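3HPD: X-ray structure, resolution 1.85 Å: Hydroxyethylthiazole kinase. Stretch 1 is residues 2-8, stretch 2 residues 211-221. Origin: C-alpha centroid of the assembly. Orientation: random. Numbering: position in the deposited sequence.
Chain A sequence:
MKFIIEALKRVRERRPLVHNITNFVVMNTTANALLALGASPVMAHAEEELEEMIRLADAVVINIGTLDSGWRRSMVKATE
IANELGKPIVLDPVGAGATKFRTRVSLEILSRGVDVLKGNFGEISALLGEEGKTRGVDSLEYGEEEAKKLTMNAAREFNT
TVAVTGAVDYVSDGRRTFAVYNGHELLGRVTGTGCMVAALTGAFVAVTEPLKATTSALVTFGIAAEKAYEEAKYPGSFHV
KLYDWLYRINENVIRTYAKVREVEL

Stretch 1 2-8: KFIIEAL
Stretch 2, residues 211-221: LKATTSALVTF

Residues 2-8 and 211-221 of this hydroxyethylthiazole kinase are both helical, and their axes cross almost at right angles: the N-to-C directions differ by 86° (signed crossing angle -86°), with a closest axial approach of 9.3 Å. Phi lies between -50° and -76°, and psi between -34° and -50° except at Phe3, where it is -18°, and i to i+4 backbone hydrogen bonds run through both segments, from Glu6 N to Lys2 O (3.1 Å) in the first and from Thr215 N to Leu211 O (3.1 Å) in the second. The register is set by Ile4 over Ser216, whose CA atoms lie 4.9 Å apart; Phe3 CA and Lys212 CA are 7.1 Å apart. The two stretches bury 399 Å² between them, both sides summed.

Ser216 occupies the centre. Its CB points toward the first helix, and chi1 of -63° (m) turns OG back to its own backbone, where it donates a hydrogen bond to Lys212 O at 2.6 Å. The hydroxyl is thus satisfied within its helix while packing against Ile4, with OG 3.5 Å from Ile4 CA, and against Ala7, with OG 3.7 Å from Ala7 CB. No hydrogen bond crosses the interface. Thr215 and Thr220 repeat the pattern: chi1 is m (-61° and -64°), with Thr215 OG1 donating to Leu211 O at 2.8 Å and Thr220 OG1 to Ser216 O at 2.9 Å. The m rotamer brings each hydroxyl within reach of the carbonyl three or four residues earlier, here always four.

Phe3 points toward the second helix with chi1 69° (p) and chi2 72°. This conformation lays one ring face against Lys212: CG of Lys212 stands 3.9 Å from the centroid of the Phe3 ring, 11° off the normal, a CH-pi contact. Lys212 has chi1 -69° (m) and then runs extended, chi2 to chi4 all t (175°, 176°, 180°). Near the ring plane, Phe3 CE1 meets Ser216 OG at 3.7 Å, and Phe3 CZ meets Thr215 CG2 at 4.1 Å.

Ile4 leaves its backbone sideways, with chi1 -60° (m) and chi2 177° (t). The extended CG1 arm carries CD1 to 3.7 Å from Val219 CG2, an apolar contact; Val219 is at chi1 167° (t). The other branch places Ile4 CG2 4.3 Å from Thr220 OG1. Ile5 and Ala217, by contrast, direct their CB atoms away from the opposing helix and make no contact.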

ATOM      1  N   LYS A   2       9.076  -5.474 -33.602  1.00 36.56           N
ATOM      2  CA  LYS A   2       9.765  -4.182 -33.675  1.00 33.05           C
ATOM      3  C   LYS A   2       9.145  -2.952 -32.995  1.00 29.25           C
ATOM      4  O   LYS A   2       9.856  -2.199 -32.324  1.00 27.51           O
ATOM      5  CB  LYS A   2      10.064  -3.861 -35.146  1.00 34.76           C
ATOM      6  CG  LYS A   2      10.761  -2.530 -35.402  1.00 36.64           C
ATOM      7  CD  LYS A   2      11.030  -2.343 -36.895  1.00 38.98           C
ATOM      8  CE  LYS A   2      12.120  -3.290 -37.386  1.00 39.41           C
ATOM      9  NZ  LYS A   2      12.048  -3.536 -38.853  1.00 41.23           N
ATOM     10  N   PHE A   3       7.843  -2.729 -33.162  1.00 26.08           N
ATOM     11  CA  PHE A   3       7.222  -1.558 -32.546  1.00 22.37           C
ATOM     12  C   PHE A   3       7.222  -1.620 -31.023  1.00 20.28           C
ATOM     13  O   PHE A   3       7.055  -0.597 -30.357  1.00 17.31           O
ATOM     14  CB  PHE A   3       5.792  -1.347 -33.075  1.00 23.63           C
ATOM     15  CG  PHE A   3       4.799  -2.393 -32.634  1.00 23.53           C
ATOM     16  CD1 PHE A   3       4.342  -2.438 -31.318  1.00 23.76           C
ATOM     17  CD2 PHE A   3       4.285  -3.305 -33.549  1.00 24.66           C
ATOM     18  CE1 PHE A   3       3.395  -3.381 -30.920  1.00 22.16           C
ATOM     19  CE2 PHE A   3       3.337  -4.253 -33.163  1.00 24.26           C
ATOM     20  CZ  PHE A   3       2.889  -4.286 -31.844  1.00 25.58           C
ATOM     21  N   ILE A   4       7.414  -2.819 -30.478  1.00 18.38           N
ATOM     22  CA  ILE A   4       7.441  -3.002 -29.027  1.00 18.35           C
ATOM     23  C   ILE A   4       8.772  -2.504 -28.477  1.00 18.06           C
ATOM     24  O   ILE A   4       8.815  -1.791 -27.474  1.00 17.01           O
ATOM     25  CB  ILE A   4       7.274  -4.489 -28.641  1.00 18.19           C
ATOM     26  CG1 ILE A   4       5.932  -5.012 -29.157  1.00 18.93           C
ATOM     27  CG2 ILE A   4       7.356  -4.647 -27.126  1.00 16.94           C
ATOM     28  CD1 ILE A   4       5.701  -6.485 -28.893  1.00 20.36           C
ATOM     29  N   ILE A   5       9.857  -2.892 -29.139  1.00 18.16           N
ATOM     30  CA  ILE A   5      11.194  -2.475 -28.733  1.00 19.13           C
ATOM     31  C   ILE A   5      11.293  -0.957 -28.835  1.00 18.49           C
ATOM     32  O   ILE A   5      11.835  -0.295 -27.951  1.00 18.01           O
ATOM     33  CB  ILE A   5      12.274  -3.126 -29.632  1.00 20.54           C
ATOM     34  CG1 ILE A   5      12.380  -4.620 -29.309  1.00 21.23           C
ATOM     35  CG2 ILE A   5      13.615  -2.426 -29.442  1.00 21.62           C
ATOM     36  CD1 ILE A   5      13.308  -5.395 -30.231  1.00 22.94           C
ATOM     37  N   GLU A   6      10.750  -0.405 -29.912  1.00 19.10           N
ATOM     38  CA  GLU A   6      10.789   1.035 -30.110  1.00 19.87           C
ATOM     39  C   GLU A   6       9.915   1.787 -29.110  1.00 18.65           C
ATOM     40  O   GLU A   6      10.276   2.875 -28.663  1.00 17.33           O
ATOM     41  CB  GLU A   6      10.382   1.377 -31.543  1.00 23.51           C
ATOM     42  CG  GLU A   6      11.416   0.935 -32.576  1.00 28.40           C
ATOM     43  CD  GLU A   6      12.814   1.440 -32.248  1.00 32.32           C
ATOM     44  OE1 GLU A   6      12.983   2.669 -32.093  1.00 34.95           O
ATOM     45  OE2 GLU A   6      13.745   0.612 -32.144  1.00 34.31           O
ATOM     46  N   ALA A   7       8.769   1.211 -28.755  1.00 18.01           N
ATOM     47  CA  ALA A   7       7.878   1.854 -27.791  1.00 17.64           C
ATOM     48  C   ALA A   7       8.554   1.930 -26.419  1.00 18.16           C
ATOM     49  O   ALA A   7       8.494   2.961 -25.738  1.00 16.27           O
ATOM     50  CB  ALA A   7       6.565   1.079 -27.687  1.00 18.23           C
ATOM     51  N   LEU A   8       9.194   0.835 -26.019  1.00 16.14           N
ATOM     52  CA  LEU A   8       9.880   0.783 -24.733  1.00 16.03           C
ATOM     53  C   LEU A   8      10.962   1.849 -24.691  1.00 17.75           C
ATOM     54  O   LEU A   8      11.110   2.559 -23.698  1.00 16.17           O
ATOM     55  CB  LEU A   8      10.512  -0.593 -24.514  1.00 16.78           C
ATOM     56  CG  LEU A   8      11.255  -0.781 -23.185  1.00 17.40           C
ATOM     57  CD1 LEU A   8      10.290  -0.584 -22.027  1.00 15.20           C
ATOM     58  CD2 LEU A   8      11.873  -2.168 -23.131  1.00 17.08           C
ATOM     59  N   LEU A 211      -3.361   0.687 -29.851  1.00 15.27           N
ATOM     60  CA  LEU A 211      -3.205  -0.737 -30.133  1.00 14.89           C
ATOM     61  C   LEU A 211      -1.784  -1.218 -29.864  1.00 14.99           C
ATOM     62  O   LEU A 211      -1.580  -2.228 -29.193  1.00 13.49           O
ATOM     63  CB  LEU A 211      -3.592  -1.052 -31.581  1.00 16.92           C
ATOM     64  CG  LEU A 211      -3.471  -2.532 -31.960  1.00 18.85           C
ATOM     65  CD1 LEU A 211      -4.307  -3.380 -31.007  1.00 18.81           C
ATOM     66  CD2 LEU A 211      -3.925  -2.733 -33.401  1.00 20.93           C
ATOM     67  N   LYS A 212      -0.802  -0.494 -30.387  1.00 13.64           N
ATOM     68  CA  LYS A 212       0.598  -0.860 -30.192  1.00 14.95           C
ATOM     69  C   LYS A 212       1.045  -0.630 -28.751  1.00 14.11           C
ATOM     70  O   LYS A 212       1.866  -1.377 -28.225  1.00 13.98           O
ATOM     71  CB  LYS A 212       1.494  -0.059 -31.140  1.00 16.27           C
ATOM     72  CG  LYS A 212       1.338  -0.435 -32.604  1.00 21.06           C
ATOM     73  CD  LYS A 212       2.164   0.483 -33.490  1.00 25.93           C
ATOM     74  CE  LYS A 212       2.100   0.056 -34.947  1.00 28.49           C
ATOM     75  NZ  LYS A 212       2.911   0.961 -35.812  1.00 32.98           N
ATOM     76  N   ALA A 213       0.502   0.403 -28.117  1.00 14.25           N
ATOM     77  CA  ALA A 213       0.858   0.721 -26.736  1.00 14.79           C
ATOM     78  C   ALA A 213       0.420  -0.389 -25.783  1.00 14.53           C
ATOM     79  O   ALA A 213       1.203  -0.862 -24.956  1.00 15.22           O
ATOM     80  CB  ALA A 213       0.218   2.044 -26.324  1.00 14.15           C
ATOM     81  N   THR A 214      -0.837  -0.802 -25.905  1.00 13.48           N
ATOM     82  CA  THR A 214      -1.380  -1.845 -25.047  1.00 13.92           C
ATOM     83  C   THR A 214      -0.691  -3.184 -25.306  1.00 13.91           C
ATOM     84  O   THR A 214      -0.362  -3.912 -24.367  1.00 12.52           O
ATOM     85  CB  THR A 214      -2.901  -1.992 -25.256  1.00 12.34           C
ATOM     86  OG1 THR A 214      -3.521  -0.703 -25.144  1.00 11.83           O
ATOM     87  CG2 THR A 214      -3.499  -2.916 -24.202  1.00 13.21           C
ATOM     88  N   THR A 215      -0.468  -3.508 -26.578  1.00 13.31           N
ATOM     89  CA  THR A 215       0.202  -4.757 -26.929  1.00 13.70           C
ATOM     90  C   THR A 215       1.609  -4.744 -26.336  1.00 12.56           C
ATOM     91  O   THR A 215       2.072  -5.746 -25.795  1.00 11.97           O
ATOM     92  CB  THR A 215       0.313  -4.943 -28.467  1.00 13.44           C
ATOM     93  OG1 THR A 215      -0.998  -4.977 -29.046  1.00 13.82           O
ATOM     94  CG2 THR A 215       1.036  -6.240 -28.797  1.00 14.60           C
ATOM     95  N   SER A 216       2.286  -3.602 -26.437  1.00 12.26           N
ATOM     96  CA  SER A 216       3.640  -3.480 -25.900  1.00 12.13           C
ATOM     97  C   SER A 216       3.656  -3.666 -24.385  1.00 12.56           C
ATOM     98  O   SER A 216       4.568  -4.282 -23.836  1.00 10.74           O
ATOM     99  CB  SER A 216       4.235  -2.112 -26.246  1.00 13.64           C
ATOM    100  OG  SER A 216       4.371  -1.957 -27.647  1.00 14.52           O
ATOM    101  N   ALA A 217       2.645  -3.127 -23.713  1.00 10.90           N
ATOM    102  CA  ALA A 217       2.560  -3.234 -22.259  1.00 11.81           C
ATOM    103  C   ALA A 217       2.390  -4.687 -21.829  1.00 11.61           C
ATOM    104  O   ALA A 217       3.022  -5.140 -20.875  1.00 10.61           O
ATOM    105  CB  ALA A 217       1.396  -2.400 -21.742  1.00 10.39           C
ATOM    106  N   LEU A 218       1.539  -5.414 -22.544  1.00 10.86           N
ATOM    107  CA  LEU A 218       1.278  -6.813 -22.230  1.00 11.86           C
ATOM    108  C   LEU A 218       2.491  -7.701 -22.476  1.00 12.13           C
ATOM    109  O   LEU A 218       2.766  -8.609 -21.694  1.00 12.24           O
ATOM    110  CB  LEU A 218       0.075  -7.312 -23.038  1.00 10.94           C
ATOM    111  CG  LEU A 218      -1.268  -6.772 -22.535  1.00 11.18           C
ATOM    112  CD1 LEU A 218      -2.310  -6.832 -23.640  1.00 14.42           C
ATOM    113  CD2 LEU A 218      -1.712  -7.573 -21.316  1.00 13.40           C
ATOM    114  N   VAL A 219       3.217  -7.438 -23.557  1.00 11.35           N
ATOM    115  CA  VAL A 219       4.404  -8.223 -23.870  1.00 11.04           C
ATOM    116  C   VAL A 219       5.499  -7.933 -22.847  1.00 11.09           C
ATOM    117  O   VAL A 219       6.112  -8.846 -22.295  1.00  9.69           O
ATOM    118  CB  VAL A 219       4.926  -7.901 -25.287  1.00 11.81           C
ATOM    119  CG1 VAL A 219       6.328  -8.471 -25.480  1.00 10.91           C
ATOM    120  CG2 VAL A 219       3.970  -8.479 -26.324  1.00  9.96           C
ATOM    121  N   THR A 220       5.735  -6.653 -22.590  1.00 11.16           N
ATOM    122  CA  THR A 220       6.758  -6.256 -21.632  1.00 12.51           C
ATOM    123  C   THR A 220       6.492  -6.833 -20.245  1.00 12.81           C
ATOM    124  O   THR A 220       7.388  -7.400 -19.618  1.00 11.41           O
ATOM    125  CB  THR A 220       6.851  -4.719 -21.537  1.00 14.20           C
ATOM    126  OG1 THR A 220       7.270  -4.197 -22.804  1.00 16.59           O
ATOM    127  CG2 THR A 220       7.855  -4.305 -20.477  1.00 16.79           C
ATOM    128  N   PHE A 221       5.262  -6.695 -19.763  1.00 10.87           N
ATOM    129  CA  PHE A 221       4.929  -7.203 -18.434  1.00 10.83           C
ATOM    130  C   PHE A 221       4.933  -8.728 -18.403  1.00 10.71           C
ATOM    131  O   PHE A 221       5.348  -9.339 -17.415  1.00  9.47           O
ATOM    132  CB  PHE A 221       3.557  -6.690 -17.992  1.00 10.21           C
ATOM    133  CG  PHE A 221       3.220  -7.026 -16.568  1.00 11.54           C
ATOM    134  CD1 PHE A 221       3.826  -6.342 -15.520  1.00 13.06           C
ATOM    135  CD2 PHE A 221       2.320  -8.045 -16.274  1.00 13.28           C
ATOM    136  CE1 PHE A 221       3.538  -6.663 -14.193  1.00 14.82           C
ATOM    137  CE2 PHE A 221       2.024  -8.376 -14.948  1.00 13.17           C
ATOM    138  CZ  PHE A 221       2.636  -7.685 -13.908  1.00 12.37           C
TER